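Local coordinates for protein transcriptional regulator (Bacillus halodurans, PDB 1Z4E) that acts as a transcriptional regulator, has the GNAT acetyltransferase fold and may transfer acyl groups as members of that family generally do, at the interface of chains A and B. Residues are numbered along the deposited sequence; one frame, centred on the assembly and turned at random. Chains: chain A/B, transcriptional regulator.

The interface of chains A and B. Residues chain A 15, 18, 22, 32, 42, 57, 69, 71; chain B 78-79, 82.
The loop that follows strand 65-76 of chain B, with the start of its helix 79-82, enters a pocket of chain A built from helices 15-24 and 40-51, strands 55-62 and 65-76 and the loop carrying A:Glu32. B:Leu78 is the plug, burying 93 Å² against chain A. Its branch end points into the pocket, where CG and CD1 lean obliquely on the methyl CD1 of A:Leu57, with B:Leu78 CG 3.8 Å from A:Leu57 CD1. The same B:Leu78 CD1 meets the thioether tips of two methionines, lying 4.0 Å from A:Met18 CE and slightly farther from A:Met69 CE; both methionine side chains bend at chi3 (-68° in A:Met18), which turns their terminal methyls toward the leucine. The other branch, B:Leu78 CD2, faces A:Leu15 CD1 at 4.0 Å. A:Leu22 crosses both partner side chains at about a right angle and splits its two methyls: CD1 packs on B:Leu78 CB, while CD2 touches B:Thr79 CG2 at 3.9 Å. Next to A:Leu22, the carbonyl O of B:Leu78 contacts the ring carbon CE1 of A:Tyr42 at 3.2 Å, with ring carbon CD1 nearly as near. The phenol OH of A:Tyr42 donates a short hydrogen bond (2.4 Å) to the anti lone pair of A:Glu32 OE1, which lies in the ring plane at its edge; this ties phenol to carboxylate within chain A and fixes both beside the B:Leu78–B:Thr79 backbone, on which A:Glu32 OE2 rests. Direct polar bonds across the patch are absent. Instead, a water joins A:Gln71 OE1 (2.8 Å) to the backbone N of B:Leu78. Repeated by two-fold symmetry, this knob-in-pocket contact would help hold the two subunits together, if the deposited dimer is the biological one.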
loop_
_atom_site.group_PDB
_atom_site.type_symbol
_atom_site.label_atom_id
_atom_site.label_comp_id
_atom_site.label_asym_id
_atom_site.label_seq_id
_atom_site.Cartn_x
_atom_site.Cartn_y
_atom_site.Cartn_z
ATOM N N LEU A 15 8.707 -21.317 0.690
ATOM C CA LEU A 15 8.707 -20.568 1.943
ATOM C C LEU A 15 10.026 -20.532 2.690
ATOM O O LEU A 15 10.445 -19.472 3.146
ATOM C CB LEU A 15 7.608 -21.081 2.876
ATOM C CG LEU A 15 7.325 -20.176 4.083
ATOM C CD1 LEU A 15 6.993 -18.757 3.615
ATOM C CD2 LEU A 15 6.163 -20.749 4.885
ATOM N N MET A 18 12.358 -18.246 0.852
ATOM C CA MET A 18 11.921 -16.848 0.910
ATOM C C MET A 18 12.258 -16.224 2.268
ATOM O O MET A 18 12.776 -15.106 2.328
ATOM C CB MET A 18 10.411 -16.727 0.635
ATOM C CG MET A 18 10.004 -16.979 -0.832
ATOM S SD MET A 18 8.275 -16.475 -1.225
ATOM C CE MET A 18 7.365 -17.654 -0.283
ATOM N N LEU A 22 14.685 -13.020 3.162
ATOM C CA LEU A 22 14.242 -11.877 3.959
ATOM C C LEU A 22 15.195 -11.602 5.124
ATOM O O LEU A 22 15.584 -10.456 5.364
ATOM C CB LEU A 22 12.833 -12.117 4.508
ATOM C CG LEU A 22 11.680 -12.139 3.500
ATOM C CD1 LEU A 22 10.372 -12.480 4.220
ATOM C CD2 LEU A 22 11.578 -10.783 2.809
ATOM N N GLU A 32 13.612 -9.736 10.727
ATOM C CA GLU A 32 13.154 -11.097 10.480
ATOM C C GLU A 32 13.715 -12.126 11.456
ATOM O O GLU A 32 14.593 -11.829 12.266
ATOM C CB GLU A 32 13.506 -11.507 9.048
ATOM C CG GLU A 32 13.021 -10.537 7.981
ATOM C CD GLU A 32 11.510 -10.339 7.995
ATOM O OE1 GLU A 32 10.781 -11.203 8.529
ATOM O OE2 GLU A 32 11.046 -9.320 7.457
ATOM N N TYR A 42 5.275 -16.747 10.011
ATOM C CA TYR A 42 5.464 -16.667 8.558
ATOM C C TYR A 42 4.452 -17.577 7.872
ATOM O O TYR A 42 3.939 -17.264 6.794
ATOM C CB TYR A 42 6.875 -17.111 8.153
ATOM C CG TYR A 42 7.982 -16.133 8.490
ATOM C CD1 TYR A 42 8.073 -14.902 7.843
ATOM C CD2 TYR A 42 8.940 -16.445 9.454
ATOM C CE1 TYR A 42 9.097 -14.004 8.148
ATOM C CE2 TYR A 42 9.964 -15.556 9.771
ATOM C CZ TYR A 42 10.038 -14.337 9.114
ATOM O OH TYR A 42 11.051 -13.462 9.427
ATOM N N LEU A 57 2.486 -13.592 -3.682
ATOM C CA LEU A 57 3.916 -13.684 -3.440
ATOM C C LEU A 57 4.451 -14.234 -4.753
ATOM O O LEU A 57 4.001 -15.282 -5.235
ATOM C CB LEU A 57 4.214 -14.636 -2.280
ATOM C CG LEU A 57 3.991 -14.007 -0.905
ATOM C CD1 LEU A 57 3.957 -15.083 0.178
ATOM C CD2 LEU A 57 5.104 -12.990 -0.642
ATOM N N MET A 69 12.303 -12.381 -5.070
ATOM C CA MET A 69 10.932 -12.436 -4.581
ATOM C C MET A 69 10.356 -11.037 -4.391
ATOM O O MET A 69 11.090 -10.052 -4.314
ATOM C CB MET A 69 10.885 -13.172 -3.224
ATOM C CG MET A 69 11.592 -12.416 -2.082
ATOM S SD MET A 69 11.730 -13.295 -0.464
ATOM C CE MET A 69 10.085 -13.061 0.162
ATOM N N GLN A 71 6.180 -9.154 -3.119
ATOM C CA GLN A 71 4.769 -9.363 -2.850
ATOM C C GLN A 71 4.072 -8.252 -3.610
ATOM O O GLN A 71 4.599 -7.143 -3.718
ATOM C CB GLN A 71 4.449 -9.251 -1.358
ATOM C CG GLN A 71 3.013 -9.689 -1.036
ATOM C CD GLN A 71 2.696 -9.680 0.452
ATOM O OE1 GLN A 71 3.582 -9.855 1.287
ATOM N NE2 GLN A 71 1.423 -9.501 0.788
ATOM N N LEU B 78 4.678 -11.158 4.346
ATOM C CA LEU B 78 5.664 -12.097 4.874
ATOM C C LEU B 78 6.683 -11.349 5.729
ATOM O O LEU B 78 7.188 -11.887 6.709
ATOM C CB LEU B 78 6.431 -12.798 3.751
ATOM C CG LEU B 78 5.965 -14.150 3.227
ATOM C CD1 LEU B 78 7.088 -14.746 2.384
ATOM C CD2 LEU B 78 5.622 -15.087 4.383
ATOM N N THR B 79 6.988 -10.111 5.338
ATOM C CA THR B 79 7.961 -9.282 6.051
ATOM C C THR B 79 7.568 -8.992 7.496
ATOM O O THR B 79 6.387 -9.015 7.848
ATOM C CB THR B 79 8.188 -7.936 5.322
ATOM O OG1 THR B 79 6.923 -7.355 4.986
ATOM C CG2 THR B 79 9.004 -8.148 4.052
ATOM N N GLY B 82 5.847 -12.050 9.139
ATOM C CA GLY B 82 4.433 -12.212 8.835
ATOM C C GLY B 82 3.499 -11.196 9.463
ATOM O O GLY B 82 2.379 -11.529 9.852
HETATM O O HOH W 1 6.199 -9.447 2.123
#